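Local coordinates for regulatory protein of LacI family (Chloroflexus aggregans, PDB 3BBL) that probably regulates transcription as a LacI-family DNA-binding protein, its periplasmic-binding-protein-like core being expected to sense a small effector molecule, at residues H125-I130 with T160-R165; L131-D136 with T194-M199; S238-I243 with S273-A278. All blocks are in the same frame, centred on the assembly; numbering follows the deposited sequence.

Interaction 1: residues H125-I130 with T160-R165. With EDO (1,2-ethanediol), chain D.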
loop_
_atom_site.group_PDB
_atom_site.type_symbol
_atom_site.label_atom_id
_atom_site.label_comp_id
_atom_site.label_asym_id
_atom_site.label_seq_id
_atom_site.Cartn_x
_atom_site.Cartn_y
_atom_site.Cartn_z
ATOM N N HIS A 125 12.095 -28.785 -11.034
ATOM C CA HIS A 125 11.976 -28.910 -9.583
ATOM C C HIS A 125 11.135 -30.111 -9.182
ATOM O O HIS A 125 10.076 -30.353 -9.780
ATOM C CB HIS A 125 11.347 -27.651 -8.993
ATOM C CG HIS A 125 12.282 -26.486 -8.942
ATOM N ND1 HIS A 125 13.310 -26.395 -8.024
ATOM C CD2 HIS A 125 12.364 -25.378 -9.711
ATOM C CE1 HIS A 125 13.981 -25.278 -8.234
ATOM N NE2 HIS A 125 13.429 -24.643 -9.251
ATOM N N ARG A 126 11.603 -30.878 -8.197
ATOM C CA ARG A 126 10.833 -32.020 -7.734
ATOM C C ARG A 126 10.571 -31.950 -6.242
ATOM O O ARG A 126 9.679 -32.624 -5.751
ATOM C CB ARG A 126 11.521 -33.348 -8.091
ATOM C CG ARG A 126 11.682 -33.577 -9.577
ATOM C CD ARG A 126 12.087 -35.012 -9.875
ATOM N NE ARG A 126 10.936 -35.909 -10.007
ATOM C CZ ARG A 126 10.720 -36.981 -9.245
ATOM N NH1 ARG A 126 11.575 -37.304 -8.280
ATOM N NH2 ARG A 126 9.644 -37.737 -9.446
ATOM N N ARG A 127 11.377 -31.190 -5.509
ATOM C CA ARG A 127 11.152 -31.061 -4.077
ATOM C C ARG A 127 10.669 -29.633 -3.878
ATOM O O ARG A 127 11.459 -28.703 -3.708
ATOM C CB ARG A 127 12.441 -31.348 -3.299
ATOM C CG ARG A 127 12.974 -32.784 -3.484
ATOM C CD ARG A 127 13.995 -33.214 -2.427
ATOM N NE ARG A 127 15.209 -32.400 -2.416
ATOM C CZ ARG A 127 16.129 -32.390 -3.374
ATOM N NH1 ARG A 127 15.993 -33.152 -4.442
ATOM N NH2 ARG A 127 17.186 -31.597 -3.268
ATOM N N ILE A 128 9.354 -29.472 -3.940
ATOM C CA ILE A 128 8.733 -28.164 -3.812
ATOM C C ILE A 128 7.892 -28.087 -2.549
ATOM O O ILE A 128 7.002 -28.899 -2.330
ATOM C CB ILE A 128 7.825 -27.870 -5.026
ATOM C CG1 ILE A 128 8.592 -28.156 -6.320
ATOM C CG2 ILE A 128 7.329 -26.424 -4.973
ATOM C CD1 ILE A 128 7.738 -28.180 -7.575
ATOM N N ALA A 129 8.186 -27.100 -1.719
ATOM C CA ALA A 129 7.461 -26.927 -0.482
ATOM C C ALA A 129 6.552 -25.701 -0.587
ATOM O O ALA A 129 6.675 -24.891 -1.519
ATOM C CB ALA A 129 8.451 -26.756 0.667
ATOM N N ILE A 130 5.651 -25.564 0.381
ATOM C CA ILE A 130 4.744 -24.427 0.397
ATOM C C ILE A 130 4.489 -23.888 1.807
ATOM O O ILE A 130 4.312 -24.646 2.767
ATOM C CB ILE A 130 3.385 -24.798 -0.274
ATOM C CG1 ILE A 130 2.480 -23.568 -0.348
ATOM C CG2 ILE A 130 2.720 -25.961 0.483
ATOM C CD1 ILE A 130 1.174 -23.823 -1.080
ATOM N N THR A 160 4.021 -34.096 3.967
ATOM C CA THR A 160 3.421 -33.320 5.043
ATOM C C THR A 160 4.493 -32.407 5.630
ATOM O O THR A 160 4.198 -31.341 6.144
ATOM C CB THR A 160 2.856 -34.241 6.157
ATOM O OG1 THR A 160 3.923 -34.961 6.786
ATOM C CG2 THR A 160 1.872 -35.232 5.571
ATOM N N GLY A 161 5.745 -32.836 5.540
ATOM C CA GLY A 161 6.843 -32.045 6.054
ATOM C C GLY A 161 7.106 -30.820 5.202
ATOM O O GLY A 161 7.777 -29.894 5.641
ATOM N N TYR A 162 6.564 -30.818 3.984
ATOM C CA TYR A 162 6.724 -29.700 3.048
ATOM C C TYR A 162 5.532 -28.746 3.024
ATOM O O TYR A 162 5.510 -27.801 2.236
ATOM C CB TYR A 162 6.926 -30.208 1.628
ATOM C CG TYR A 162 8.313 -30.661 1.294
ATOM C CD1 TYR A 162 8.619 -31.065 -0.006
ATOM C CD2 TYR A 162 9.330 -30.676 2.256
ATOM C CE1 TYR A 162 9.902 -31.474 -0.352
ATOM C CE2 TYR A 162 10.628 -31.080 1.921
ATOM C CZ TYR A 162 10.902 -31.477 0.612
ATOM O OH TYR A 162 12.162 -31.837 0.235
ATOM N N ILE A 163 4.530 -29.007 3.854
ATOM C CA ILE A 163 3.359 -28.151 3.899
ATOM C C ILE A 163 3.295 -27.556 5.285
ATOM O O ILE A 163 2.854 -28.203 6.223
ATOM C CB ILE A 163 2.071 -28.952 3.609
ATOM C CG1 ILE A 163 2.163 -29.577 2.223
ATOM C CG2 ILE A 163 0.851 -28.041 3.682
ATOM C CD1 ILE A 163 0.967 -30.420 1.851
ATOM N N LEU A 164 3.751 -26.319 5.415
ATOM C CA LEU A 164 3.762 -25.658 6.712
ATOM C C LEU A 164 2.681 -24.579 6.762
ATOM O O LEU A 164 2.636 -23.691 5.915
ATOM C CB LEU A 164 5.151 -25.057 6.966
ATOM C CG LEU A 164 6.326 -26.006 6.666
ATOM C CD1 LEU A 164 7.631 -25.316 6.985
ATOM C CD2 LEU A 164 6.204 -27.286 7.485
ATOM N N ARG A 165 1.804 -24.672 7.754
ATOM C CA ARG A 165 0.705 -23.726 7.912
ATOM C C ARG A 165 0.953 -22.734 9.035
ATOM O O ARG A 165 1.423 -23.100 10.107
ATOM C CB ARG A 165 -0.585 -24.487 8.194
ATOM C CG ARG A 165 -1.031 -25.415 7.088
ATOM C CD ARG A 165 -2.173 -26.265 7.603
ATOM N NE ARG A 165 -2.772 -27.127 6.591
ATOM C CZ ARG A 165 -3.656 -26.720 5.691
ATOM N NH1 ARG A 165 -4.048 -25.451 5.662
ATOM N NH2 ARG A 165 -4.161 -27.595 4.833
HETATM C C1 EDO D . 16.123 -22.128 -11.063
HETATM O O1 EDO D . 16.480 -23.208 -10.191
HETATM C C2 EDO D . 14.827 -22.462 -11.818
HETATM O O2 EDO D . 13.700 -22.207 -10.978
#
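Ile130 is gripped on both its peptide groups by the 160-165 segment. Its N donates to Tyr162 O at 2.9 Å with an N-H...O angle of 169°, and its O accepts from Leu164 N at 3.2 Å and 166°. Both bonds are close to straight and straddle Ile163, the pattern of a parallel bridge, in which Ile130 and Ile163 stand on the same face with CG2 of Ile130 and CG1 of Ile163 4.1 Å apart. At the far end of 125-130, His125 NE2 is hydrogen-bonded, 3.0 Å, to O2 of a 1,2-ethanediol, probably from the crystallisation liquor. The diol meets the imidazole edge in the ring plane, while ND1 is taken by Thr190 OG1.

Outside the ladder, Tyr162 supplies most of the side-chain contact. Its CG is anti to the carbonyl carbon (chi1 -80°); the ring slants past Ala129, Ile128 and Arg127. Tyr162 CB packs on Ala129 CB at 3.9 Å, Tyr162 CD1 approaches Ile128 O at 3.6 Å, and Tyr162 OH comes to 3.5 Å from Arg127 CD. Neither polar end is paired with the other. Tyr162 OH bonds to Arg187 O and Arg127 NE to Arg188 O, and it is the aliphatic CB and CD of Arg127 that touch the phenol oxygen.

Strands 128-132 and 163-165 are joined by helix 138-153 in a beta-alpha-beta crossover. Leu144 and Tyr147 of that helix pack on Ile130, Leu180 of helix 170-181 meets Ala129, Tyr162 and Leu164, and strand 191-194 pairs with the other side of strand 128-132; 163-165 is the outermost strand on this side within the chain.

Interaction 2: residues L131-D136 with T194-M199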
loop_
_atom_site.group_PDB
_atom_site.type_symbol
_atom_site.label_atom_id
_atom_site.label_comp_id
_atom_site.label_asym_id
_atom_site.label_seq_id
_atom_site.Cartn_x
_atom_site.Cartn_y
_atom_site.Cartn_z
ATOM N N LEU A 131 4.500 -22.568 1.916
ATOM C CA LEU A 131 4.230 -21.889 3.170
ATOM C C LEU A 131 2.757 -21.499 3.059
ATOM O O LEU A 131 2.397 -20.536 2.387
ATOM C CB LEU A 131 5.133 -20.662 3.302
ATOM C CG LEU A 131 6.624 -20.993 3.143
ATOM C CD1 LEU A 131 7.465 -19.773 3.492
ATOM C CD2 LEU A 131 6.991 -22.170 4.033
ATOM N N ALA A 132 1.903 -22.279 3.707
ATOM C CA ALA A 132 0.465 -22.066 3.644
ATOM C C ALA A 132 -0.149 -21.468 4.908
ATOM O O ALA A 132 0.547 -21.188 5.889
ATOM C CB ALA A 132 -0.215 -23.383 3.304
ATOM N N TRP A 133 -1.466 -21.294 4.876
ATOM C CA TRP A 133 -2.203 -20.713 5.991
ATOM C C TRP A 133 -3.031 -21.755 6.740
ATOM O O TRP A 133 -3.137 -22.901 6.308
ATOM C CB TRP A 133 -3.123 -19.599 5.472
ATOM C CG TRP A 133 -2.408 -18.452 4.844
ATOM C CD1 TRP A 133 -1.102 -18.110 5.017
ATOM C CD2 TRP A 133 -2.972 -17.455 3.978
ATOM N NE1 TRP A 133 -0.812 -16.966 4.315
ATOM C CE2 TRP A 133 -1.942 -16.542 3.668
ATOM C CE3 TRP A 133 -4.248 -17.246 3.439
ATOM C CZ2 TRP A 133 -2.146 -15.431 2.839
ATOM C CZ3 TRP A 133 -4.451 -16.141 2.613
ATOM C CH2 TRP A 133 -3.403 -15.249 2.322
ATOM N N PRO A 134 -3.634 -21.364 7.877
ATOM C CA PRO A 134 -4.457 -22.284 8.674
ATOM C C PRO A 134 -5.617 -22.863 7.874
ATOM O O PRO A 134 -6.019 -22.299 6.860
ATOM C CB PRO A 134 -4.925 -21.406 9.829
ATOM C CG PRO A 134 -3.793 -20.456 10.002
ATOM C CD PRO A 134 -3.477 -20.077 8.577
ATOM N N GLU A 135 -6.159 -23.981 8.352
ATOM C CA GLU A 135 -7.258 -24.676 7.677
ATOM C C GLU A 135 -8.579 -23.920 7.631
ATOM O O GLU A 135 -9.424 -24.200 6.778
ATOM C CB GLU A 135 -7.501 -26.035 8.331
ATOM C CG GLU A 135 -6.243 -26.844 8.585
ATOM C CD GLU A 135 -6.556 -28.249 9.055
ATOM O OE1 GLU A 135 -7.368 -28.398 9.995
ATOM O OE2 GLU A 135 -5.986 -29.205 8.486
ATOM N N ASP A 136 -8.765 -22.971 8.540
ATOM C CA ASP A 136 -10.004 -22.209 8.565
ATOM C C ASP A 136 -9.998 -21.039 7.589
ATOM O O ASP A 136 -10.912 -20.220 7.590
ATOM C CB ASP A 136 -10.294 -21.711 9.984
ATOM C CG ASP A 136 -9.211 -20.798 10.519
ATOM O OD1 ASP A 136 -9.251 -20.472 11.727
ATOM O OD2 ASP A 136 -8.318 -20.401 9.738
ATOM N N THR A 194 4.846 -19.537 -1.649
ATOM C CA THR A 194 4.281 -18.921 -0.441
ATOM C C THR A 194 2.891 -18.342 -0.728
ATOM O O THR A 194 2.584 -17.988 -1.870
ATOM C CB THR A 194 5.203 -17.802 0.113
ATOM O OG1 THR A 194 5.239 -16.699 -0.796
ATOM C CG2 THR A 194 6.603 -18.335 0.308
ATOM N N LEU A 195 2.044 -18.238 0.293
ATOM C CA LEU A 195 0.700 -17.714 0.061
ATOM C C LEU A 195 0.547 -16.204 -0.013
ATOM O O LEU A 195 -0.545 -15.713 -0.286
ATOM C CB LEU A 195 -0.297 -18.303 1.057
ATOM C CG LEU A 195 -0.514 -19.812 0.855
ATOM C CD1 LEU A 195 -1.882 -20.213 1.416
ATOM C CD2 LEU A 195 -0.430 -20.171 -0.618
ATOM N N ASN A 196 1.627 -15.473 0.249
ATOM C CA ASN A 196 1.645 -14.020 0.103
ATOM C C ASN A 196 3.102 -13.589 0.011
ATOM O O ASN A 196 3.991 -14.355 0.368
ATOM C CB ASN A 196 0.857 -13.292 1.217
ATOM C CG ASN A 196 1.592 -13.196 2.533
ATOM O OD1 ASN A 196 1.029 -12.710 3.514
ATOM N ND2 ASN A 196 2.829 -13.644 2.575
ATOM N N ASP A 197 3.354 -12.394 -0.509
ATOM C CA ASP A 197 4.723 -11.933 -0.672
ATOM C C ASP A 197 5.448 -11.669 0.631
ATOM O O ASP A 197 6.673 -11.807 0.705
ATOM C CB ASP A 197 4.767 -10.687 -1.553
ATOM C CG ASP A 197 4.325 -10.961 -2.975
ATOM O OD1 ASP A 197 4.352 -12.127 -3.408
ATOM O OD2 ASP A 197 3.969 -10.003 -3.671
ATOM N N THR A 198 4.710 -11.295 1.667
ATOM C CA THR A 198 5.348 -11.050 2.957
ATOM C C THR A 198 6.076 -12.317 3.407
ATOM O O THR A 198 7.208 -12.254 3.883
ATOM C CB THR A 198 4.320 -10.659 4.023
ATOM O OG1 THR A 198 3.475 -9.632 3.498
ATOM C CG2 THR A 198 5.014 -10.137 5.260
HETATM N N MSE A 199 5.412 -13.463 3.252
HETATM C CA MSE A 199 5.995 -14.747 3.614
HETATM C C MSE A 199 7.220 -15.021 2.750
HETATM O O MSE A 199 8.264 -15.434 3.252
HETATM C CB MSE A 199 4.975 -15.873 3.441
HETATM C CG MSE A 199 3.818 -15.770 4.394
HETATM SE SE MSE A 199 2.660 -17.295 4.030
HETATM C CE MSE A 199 3.011 -18.337 5.621
#
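Trp133 and Leu195 make the dense centre of this contact. Leu195 CB lies over one face of the indole, 3.7 Å from the centroid of the five-membered ring and 22° off its normal, a CH-pi contact offset toward the rim. The selenium of Met199, a selenomethionine, instead meets the ring at its edge, 3.5 Å from Trp133 NE1, as a Met-aromatic contact. NE1 is buried here and has no hydrogen-bond partner in the model. Leu195 CG, anti to its carbonyl carbon (chi1 -67°), sits 3.7 Å from Ala132 CA, while Leu195 N donates to Leu131 O at 3.1 Å, bent to 135° at the hydrogen. Leu131 and Thr194 form the parallel bridge near the strand ends, their side chains side by side with Leu131 CD1 3.6 Å from Thr194 CG2. Thr194 OG1 reaches forward to donate to Asn196 O at 2.9 Å from above the carbonyl plane.

The other end is looser. Asn196 CB meets only the indole rim, at Trp133 CZ2, and beyond the partly exposed Trp133 the chain comes out to solvent at Glu135 and Asp136.

Here parallel strands 128-132 and 191-194 end, leading into a loop and, through N-cap Asn196, helix 197-209; in LacI-type cores such strand ends usually face the inter-lobe cleft. Val139 and Arg143 of helix 138-153 touch Trp133, Met176 of helix 170-181 touches Leu131 and Met199, and strand 219-223 pairs with Thr194 through Ile221.

Interaction 3: residues S238-I243 with S273-A278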
loop_
_atom_site.group_PDB
_atom_site.type_symbol
_atom_site.label_atom_id
_atom_site.label_comp_id
_atom_site.label_asym_id
_atom_site.label_seq_id
_atom_site.Cartn_x
_atom_site.Cartn_y
_atom_site.Cartn_z
ATOM N N SER A 238 5.996 -13.677 -8.616
ATOM C CA SER A 238 4.787 -13.749 -7.808
ATOM C C SER A 238 3.530 -13.855 -8.647
ATOM O O SER A 238 3.552 -13.584 -9.843
ATOM C CB SER A 238 4.697 -12.495 -6.938
ATOM O OG SER A 238 3.653 -12.589 -5.993
ATOM N N VAL A 239 2.436 -14.250 -8.005
ATOM C CA VAL A 239 1.149 -14.363 -8.677
ATOM C C VAL A 239 0.402 -13.039 -8.523
ATOM O O VAL A 239 0.127 -12.597 -7.408
ATOM C CB VAL A 239 0.284 -15.482 -8.073
ATOM C CG1 VAL A 239 -1.038 -15.561 -8.822
ATOM C CG2 VAL A 239 1.016 -16.808 -8.142
ATOM N N ARG A 240 0.087 -12.406 -9.649
ATOM C CA ARG A 240 -0.639 -11.139 -9.641
ATOM C C ARG A 240 -2.130 -11.372 -9.834
ATOM O O ARG A 240 -2.542 -12.179 -10.673
ATOM C CB ARG A 240 -0.132 -10.228 -10.750
ATOM C CG ARG A 240 -0.831 -8.885 -10.809
ATOM C CD ARG A 240 -0.345 -8.097 -12.000
ATOM N NE ARG A 240 1.079 -7.809 -11.890
ATOM C CZ ARG A 240 1.851 -7.451 -12.911
ATOM N NH1 ARG A 240 1.342 -7.342 -14.130
ATOM N NH2 ARG A 240 3.130 -7.200 -12.711
ATOM N N GLN A 241 -2.929 -10.668 -9.039
ATOM C CA GLN A 241 -4.382 -10.766 -9.124
ATOM C C GLN A 241 -4.902 -9.470 -9.740
ATOM O O GLN A 241 -4.372 -8.394 -9.470
ATOM C CB GLN A 241 -4.993 -10.960 -7.732
ATOM C CG GLN A 241 -4.559 -12.227 -7.019
ATOM C CD GLN A 241 -5.393 -12.512 -5.785
ATOM O OE1 GLN A 241 -5.517 -11.673 -4.900
ATOM N NE2 GLN A 241 -5.970 -13.704 -5.722
ATOM N N PRO A 242 -5.936 -9.559 -10.589
ATOM C CA PRO A 242 -6.501 -8.365 -11.230
ATOM C C PRO A 242 -7.478 -7.654 -10.283
ATOM O O PRO A 242 -8.696 -7.711 -10.456
ATOM C CB PRO A 242 -7.171 -8.947 -12.461
ATOM C CG PRO A 242 -7.718 -10.241 -11.932
ATOM C CD PRO A 242 -6.586 -10.785 -11.086
ATOM N N ILE A 243 -6.920 -6.987 -9.279
ATOM C CA ILE A 243 -7.703 -6.289 -8.273
ATOM C C ILE A 243 -8.522 -5.131 -8.831
ATOM O O ILE A 243 -9.665 -4.933 -8.422
ATOM C CB ILE A 243 -6.787 -5.777 -7.130
ATOM C CG1 ILE A 243 -5.996 -6.956 -6.549
ATOM C CG2 ILE A 243 -7.615 -5.091 -6.037
ATOM C CD1 ILE A 243 -6.865 -8.144 -6.145
ATOM N N SER A 273 -2.487 -13.915 -12.877
ATOM C CA SER A 273 -1.388 -14.093 -13.815
ATOM C C SER A 273 -0.103 -14.370 -13.063
ATOM O O SER A 273 0.163 -13.757 -12.036
ATOM C CB SER A 273 -1.187 -12.838 -14.660
ATOM O OG SER A 273 -2.225 -12.693 -15.606
ATOM N N LEU A 274 0.698 -15.295 -13.577
ATOM C CA LEU A 274 1.969 -15.614 -12.950
ATOM C C LEU A 274 2.987 -14.628 -13.499
ATOM O O LEU A 274 3.082 -14.450 -14.703
ATOM C CB LEU A 274 2.390 -17.048 -13.283
ATOM C CG LEU A 274 3.771 -17.481 -12.777
ATOM C CD1 LEU A 274 3.825 -17.400 -11.260
ATOM C CD2 LEU A 274 4.069 -18.899 -13.247
ATOM N N ILE A 275 3.726 -13.970 -12.614
ATOM C CA ILE A 275 4.737 -13.009 -13.042
ATOM C C ILE A 275 6.124 -13.561 -12.742
ATOM O O ILE A 275 6.545 -13.607 -11.587
ATOM C CB ILE A 275 4.589 -11.662 -12.313
ATOM C CG1 ILE A 275 3.133 -11.188 -12.374
ATOM C CG2 ILE A 275 5.498 -10.635 -12.952
ATOM C CD1 ILE A 275 2.583 -11.061 -13.777
ATOM N N ILE A 276 6.821 -13.997 -13.787
ATOM C CA ILE A 276 8.169 -14.539 -13.644
ATOM C C ILE A 276 9.202 -13.442 -13.868
ATOM O O ILE A 276 9.237 -12.808 -14.923
ATOM C CB ILE A 276 8.438 -15.667 -14.657
ATOM C CG1 ILE A 276 7.439 -16.806 -14.444
ATOM C CG2 ILE A 276 9.861 -16.189 -14.490
ATOM C CD1 ILE A 276 7.573 -17.491 -13.108
ATOM N N ARG A 277 10.046 -13.226 -12.868
ATOM C CA ARG A 277 11.061 -12.198 -12.963
ATOM C C ARG A 277 12.474 -12.767 -12.948
ATOM O O ARG A 277 12.767 -13.706 -12.216
ATOM C CB ARG A 277 10.893 -11.198 -11.814
ATOM C CG ARG A 277 9.560 -10.486 -11.786
ATOM C CD ARG A 277 9.576 -9.330 -10.792
ATOM N NE ARG A 277 8.424 -8.442 -10.960
ATOM C CZ ARG A 277 7.259 -8.565 -10.327
ATOM N NH1 ARG A 277 7.061 -9.544 -9.453
ATOM N NH2 ARG A 277 6.280 -7.712 -10.583
ATOM N N ALA A 278 13.342 -12.186 -13.772
ATOM C CA ALA A 278 14.741 -12.593 -13.869
ATOM C C ALA A 278 15.588 -11.345 -13.604
ATOM O O ALA A 278 15.036 -10.288 -13.311
ATOM C CB ALA A 278 15.024 -13.148 -15.252
#
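Arg240 and Ile275 are brought together by the torsions of both. Arg240 has CG anti to its backbone N (chi1 -180°) and its chain bends at chi3, while chi2 of Ile275 (-57°) places CD1, which lies 3.8 Å above the plane of the Arg240 guanidinium, over its centre. Ile275 CG2 is 3.7 Å above that of Arg277, also over the centre. One isoleucine thus covers a face of two cations, whose side chains cross at about a right angle with the NH2 atoms of Arg240 and Arg277 3.8 Å apart. Asp225 forms salt bridges with both, OD2 to Arg240 NE and OD1 to Arg277 NH2, which probably offsets the repulsion; Arg277 NH1 is hydrogen-bonded to Leu236 O.

The backbones form an antiparallel ladder. Ser238 N reaches Ile275 O at 3.0 Å and Ile275 N returns to Ser238 O at 2.8 Å; Arg240 N to Ser273 O, 2.7 Å, and Ser273 N to Arg240 O, 2.8 Å, repeat the pattern. The non-hydrogen-bonded pair between has Val239 CG2 and Leu274 CD1 4.2 Å apart on the other face. The axes of 238-240 and 273-275 make 144°, short of antiparallel, as in a twisted ladder.

Strand 237-240 also pairs with strand 219-223, and Leu274 packs on helix 109-123. Strand 237-240 leads into helix 243-258, and strand 267-275 follows it, beside 104-107; the ladder probably belongs to the crossovers joining the two lobes, as in this family.

All three contacts belong to one mixed sheet of the periplasmic-binding-protein-like core. Interactions 1 and 2, with centres about 12 Å apart, share strand 128-132: the first pairs it with the outermost strand, 163-165, the second with strand 191-194 on its other side. Their segments alternate along the chain, and Leu164 O to Ala132 N and Arg165 NH1 to Trp133 O join them directly. Interaction 3 follows in sequence, about 21 Å from interaction 1 and about 16 Å from interaction 2, between centres. It alone probably lies at the inter-lobe crossovers, the others in the lobe's parallel strands. The Asp197 OD1 to Ser238 OG bond, 2.7 Å, thus couples a helix start in that lobe to the crossover strands.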